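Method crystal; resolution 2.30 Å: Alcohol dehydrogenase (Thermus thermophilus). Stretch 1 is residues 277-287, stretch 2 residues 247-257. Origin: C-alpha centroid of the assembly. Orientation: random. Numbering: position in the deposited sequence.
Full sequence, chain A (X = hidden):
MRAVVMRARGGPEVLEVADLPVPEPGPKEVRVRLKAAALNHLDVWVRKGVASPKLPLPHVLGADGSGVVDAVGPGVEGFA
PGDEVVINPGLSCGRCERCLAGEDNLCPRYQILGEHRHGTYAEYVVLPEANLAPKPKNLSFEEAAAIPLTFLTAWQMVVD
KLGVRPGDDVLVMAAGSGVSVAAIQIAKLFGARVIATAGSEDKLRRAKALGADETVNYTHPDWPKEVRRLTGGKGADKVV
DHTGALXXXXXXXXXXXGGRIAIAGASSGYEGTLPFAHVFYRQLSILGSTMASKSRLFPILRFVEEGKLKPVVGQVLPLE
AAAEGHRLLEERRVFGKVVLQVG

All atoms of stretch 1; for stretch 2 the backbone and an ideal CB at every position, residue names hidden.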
# COMPACT_ATOMS: atom_id res chain seq x y z
N ALA A 277 2.67 23.52 13.08
CA ALA A 277 2.50 24.33 11.88
C ALA A 277 3.71 24.17 10.97
O ALA A 277 3.68 24.59 9.81
CB ALA A 277 2.32 25.80 12.26
N HIS A 278 4.76 23.58 11.50
CA HIS A 278 5.97 23.36 10.73
C HIS A 278 5.86 21.94 10.20
O HIS A 278 6.35 21.61 9.12
CB HIS A 278 7.20 23.51 11.63
CG HIS A 278 8.48 23.62 10.88
ND1 HIS A 278 9.71 23.71 11.51
CD2 HIS A 278 8.75 23.65 9.55
CE1 HIS A 278 10.66 23.80 10.61
NE2 HIS A 278 10.11 23.76 9.41
N VAL A 279 5.18 21.10 10.98
CA VAL A 279 4.98 19.71 10.61
C VAL A 279 3.72 19.58 9.77
O VAL A 279 3.53 18.59 9.06
CB VAL A 279 4.82 18.84 11.87
CG1 VAL A 279 4.66 17.38 11.48
CG2 VAL A 279 6.03 19.02 12.77
N PHE A 280 2.87 20.59 9.83
CA PHE A 280 1.63 20.57 9.07
C PHE A 280 1.81 21.27 7.74
O PHE A 280 1.54 20.70 6.68
CB PHE A 280 0.53 21.25 9.88
CG PHE A 280 0.54 20.90 11.34
CD1 PHE A 280 0.83 19.59 11.76
CD2 PHE A 280 0.25 21.86 12.31
CE1 PHE A 280 0.83 19.26 13.12
CE2 PHE A 280 0.25 21.54 13.67
CZ PHE A 280 0.54 20.24 14.07
N TYR A 281 2.29 22.51 7.78
CA TYR A 281 2.52 23.28 6.57
C TYR A 281 3.39 22.50 5.60
O TYR A 281 3.12 22.46 4.40
CB TYR A 281 3.20 24.61 6.90
CG TYR A 281 3.54 25.44 5.68
CD1 TYR A 281 2.54 26.06 4.93
CD2 TYR A 281 4.87 25.58 5.26
CE1 TYR A 281 2.85 26.80 3.79
CE2 TYR A 281 5.19 26.31 4.12
CZ TYR A 281 4.18 26.92 3.39
OH TYR A 281 4.48 27.66 2.26
N ARG A 282 4.44 21.86 6.11
CA ARG A 282 5.34 21.10 5.26
C ARG A 282 4.91 19.64 5.11
O ARG A 282 5.67 18.82 4.59
CB ARG A 282 6.78 21.19 5.77
CG ARG A 282 7.32 22.62 5.82
CD ARG A 282 8.85 22.64 5.93
NE ARG A 282 9.33 21.69 6.93
CZ ARG A 282 10.60 21.54 7.28
NH1 ARG A 282 11.55 22.28 6.71
NH2 ARG A 282 10.93 20.65 8.20
N GLN A 283 3.70 19.33 5.55
CA GLN A 283 3.15 17.99 5.44
C GLN A 283 4.04 16.87 6.00
O GLN A 283 4.18 15.81 5.40
CB GLN A 283 2.82 17.69 3.98
CG GLN A 283 1.94 18.74 3.34
CD GLN A 283 1.34 18.28 2.02
OE1 GLN A 283 0.53 17.36 1.98
NE2 GLN A 283 1.76 18.93 0.94
N LEU A 284 4.64 17.11 7.15
CA LEU A 284 5.48 16.11 7.78
C LEU A 284 4.60 15.07 8.47
O LEU A 284 3.41 15.30 8.70
CB LEU A 284 6.41 16.78 8.80
CG LEU A 284 7.71 17.39 8.25
CD1 LEU A 284 7.50 18.08 6.91
CD2 LEU A 284 8.25 18.35 9.28
N SER A 285 5.20 13.92 8.77
CA SER A 285 4.48 12.82 9.43
C SER A 285 5.31 12.31 10.60
O SER A 285 6.48 12.00 10.45
CB SER A 285 4.26 11.65 8.45
OG SER A 285 3.72 12.09 7.20
N ILE A 286 4.69 12.23 11.76
CA ILE A 286 5.36 11.72 12.95
C ILE A 286 4.69 10.40 13.29
O ILE A 286 3.49 10.36 13.54
CB ILE A 286 5.21 12.68 14.13
CG1 ILE A 286 5.78 14.04 13.74
CG2 ILE A 286 5.94 12.12 15.34
CD1 ILE A 286 5.26 15.16 14.59
N LEU A 287 5.47 9.34 13.33
CA LEU A 287 4.93 8.02 13.58
C LEU A 287 5.52 7.34 14.82
O LEU A 287 6.73 7.17 14.93
CB LEU A 287 5.21 7.15 12.35
CG LEU A 287 4.94 7.83 11.00
CD1 LEU A 287 5.74 7.17 9.89
CD2 LEU A 287 3.46 7.80 10.70
N UNK A 247 16.03 17.04 21.01
CA UNK A 247 16.58 17.51 19.75
C UNK A 247 15.47 17.51 18.71
O UNK A 247 15.68 17.90 17.57
CB UNK A 247 17.76 16.64 19.30
N UNK A 248 14.29 17.07 19.13
CA UNK A 248 13.15 16.98 18.22
C UNK A 248 12.95 18.23 17.39
O UNK A 248 12.53 18.16 16.24
CB UNK A 248 11.87 16.69 19.01
N UNK A 249 13.23 19.39 17.98
CA UNK A 249 13.08 20.63 17.26
C UNK A 249 14.11 20.66 16.14
O UNK A 249 13.85 21.17 15.04
CB UNK A 249 13.23 21.83 18.19
N UNK A 250 15.29 20.12 16.42
CA UNK A 250 16.35 20.08 15.44
C UNK A 250 16.05 19.08 14.34
O UNK A 250 16.37 19.30 13.17
CB UNK A 250 17.68 19.74 16.11
N UNK A 251 15.41 17.98 14.73
CA UNK A 251 15.04 16.93 13.78
C UNK A 251 14.02 17.50 12.81
O UNK A 251 14.19 17.41 11.59
CB UNK A 251 14.48 15.70 14.50
N UNK A 252 12.96 18.09 13.36
CA UNK A 252 11.91 18.68 12.54
C UNK A 252 12.49 19.68 11.56
O UNK A 252 12.01 19.82 10.43
CB UNK A 252 10.85 19.35 13.42
N UNK A 253 13.54 20.37 11.99
CA UNK A 253 14.20 21.36 11.18
C UNK A 253 15.00 20.66 10.07
O UNK A 253 15.10 21.15 8.93
CB UNK A 253 15.10 22.24 12.04
N UNK A 254 15.56 19.51 10.40
CA UNK A 254 16.37 18.74 9.46
C UNK A 254 15.55 17.87 8.52
O UNK A 254 16.08 17.31 7.56
CB UNK A 254 17.35 17.86 10.23
N UNK A 255 14.26 17.77 8.78
CA UNK A 255 13.39 16.95 7.96
C UNK A 255 12.93 17.69 6.71
O UNK A 255 12.45 18.82 6.78
CB UNK A 255 12.18 16.49 8.78
N UNK A 256 13.06 17.04 5.56
CA UNK A 256 12.65 17.64 4.31
C UNK A 256 11.13 17.70 4.25
O UNK A 256 10.45 17.11 5.09
CB UNK A 256 13.21 16.86 3.12
N UNK A 257 10.61 18.41 3.27
CA UNK A 257 9.17 18.54 3.12
C UNK A 257 8.54 17.16 2.86
O UNK A 257 9.13 16.31 2.18
CB UNK A 257 8.84 19.51 1.98

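Position 247 precedes the helix, and its ideal CB has nothing of stretch 1 within 5.5 Å. The residue is Y247, whose side chain is out of reach of stretch 1; its backbone O accepts the hydrogen bond from the N of position 251.

Position 248 opens the helix. Its CA-to-CB bond points sideways, and no atom of stretch 1 lies close to the ideal CB. A small side chain would stop short, while a long apolar or aromatic one could reach the apolar end of I286. The residue is F248. With chi1 at t, its ring reaches stretch 1, and CZ lies 3.9 Å from CD1 of I286, which sits at the ring edge.

Position 249 points away, so stretch 1 sets no limit on it. It is E249, which makes no contact with stretch 1.

Position 250 is helical (phi/psi -72/-36), so its backbone angles do not demand glycine. An ideal CB would, however, lie 3.1 Å from O of Y247, which is crowded. Glycine avoids this crowding, and G250 has no side chain to place there.

Position 251 is also out of reach of stretch 1, which leaves the choice open. It is V251, with chi1 at t.

Position 252 is central. The CB points sideways, yet the ideal CB is 4.9 Å from CG2 of V279, 4.9 Å from ND1 of H278 and 5.0 Å from CD2 of L284. The setting is mostly apolar and suits a branched aliphatic such as valine, leucine or isoleucine. The residue is I252. Its CD1 packs 3.8 Å from CG2 of V279. Its CG2 lies 3.7 Å from ND1 of H278 and 4.1 Å from CD2 of L284. The backbone also matters here: NH2 of R282 comes within 2.6 Å of O of I252.

Position 253 points away, but CE1 of H278 is 4.9 Å from the ideal CB. A long, flexible side chain could lie along the imidazole. It is K253, whose CD sits 3.8 Å from CE1 of H278, at the ring edge.

Position 254 points away, so here too stretch 1 sets no limit. A254 makes no contact.

Position 255 is the first to leave helical angles (-83/130). Its ideal CB is 4.4 Å from both CD2 of L284 and NH2 of R282. A modest side chain with an apolar part fits, such as valine or threonine. It is T255. CG2 lies 4.1 Å from CG of L284, and OG1 donates a hydrogen bond to O of V251 (2.7 Å).

Position 256 points away, so stretch 1 hardly constrains its side chain. A256 contributes its backbone O, 3.6 Å from CD1 of L284.

Position 257 is at a corner, with its ideal CB 4.2 Å from O of R282. Polar side chains of moderate length would suit. It is N257, whose side chain bends nearer to R282; its CA lies 4.2 Å from CD1 of L284.

Stretch 2 (247-257) YFEGVIKATAN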
# COMPACT_ATOMS: atom_id res chain seq x y z
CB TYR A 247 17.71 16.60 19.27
CG TYR A 247 18.70 16.20 20.34
CD1 TYR A 247 18.43 15.15 21.21
CD2 TYR A 247 19.92 16.88 20.48
CE1 TYR A 247 19.34 14.77 22.20
CE2 TYR A 247 20.84 16.51 21.47
CZ TYR A 247 20.54 15.45 22.32
OH TYR A 247 21.44 15.08 23.29
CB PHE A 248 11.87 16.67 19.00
CG PHE A 248 10.74 16.21 18.13
CD1 PHE A 248 10.89 15.11 17.28
CD2 PHE A 248 9.51 16.86 18.16
CE1 PHE A 248 9.85 14.67 16.49
CE2 PHE A 248 8.45 16.42 17.37
CZ PHE A 248 8.62 15.32 16.53
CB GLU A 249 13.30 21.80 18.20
CG GLU A 249 13.02 23.15 17.58
CD GLU A 249 13.43 24.28 18.48
OE1 GLU A 249 14.65 24.43 18.71
OE2 GLU A 249 12.54 25.01 18.97
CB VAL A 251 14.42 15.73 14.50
CG1 VAL A 251 13.97 14.70 13.48
CG2 VAL A 251 15.41 15.13 15.47
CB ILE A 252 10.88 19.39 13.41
CG1 ILE A 252 10.12 18.36 14.24
CG2 ILE A 252 9.93 20.20 12.54
CD1 ILE A 252 9.02 18.96 15.09
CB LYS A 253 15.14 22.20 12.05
CG LYS A 253 15.22 23.68 11.69
CD LYS A 253 14.03 24.47 12.23
CE LYS A 253 14.10 24.65 13.75
NZ LYS A 253 15.32 25.41 14.16
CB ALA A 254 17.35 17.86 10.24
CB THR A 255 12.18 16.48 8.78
OG1 THR A 255 12.64 15.85 9.97
CG2 THR A 255 11.35 15.49 7.98
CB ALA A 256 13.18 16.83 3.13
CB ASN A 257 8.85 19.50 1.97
CG ASN A 257 9.31 20.93 2.26
OD1 ASN A 257 9.37 21.76 1.37
ND2 ASN A 257 9.61 21.21 3.53
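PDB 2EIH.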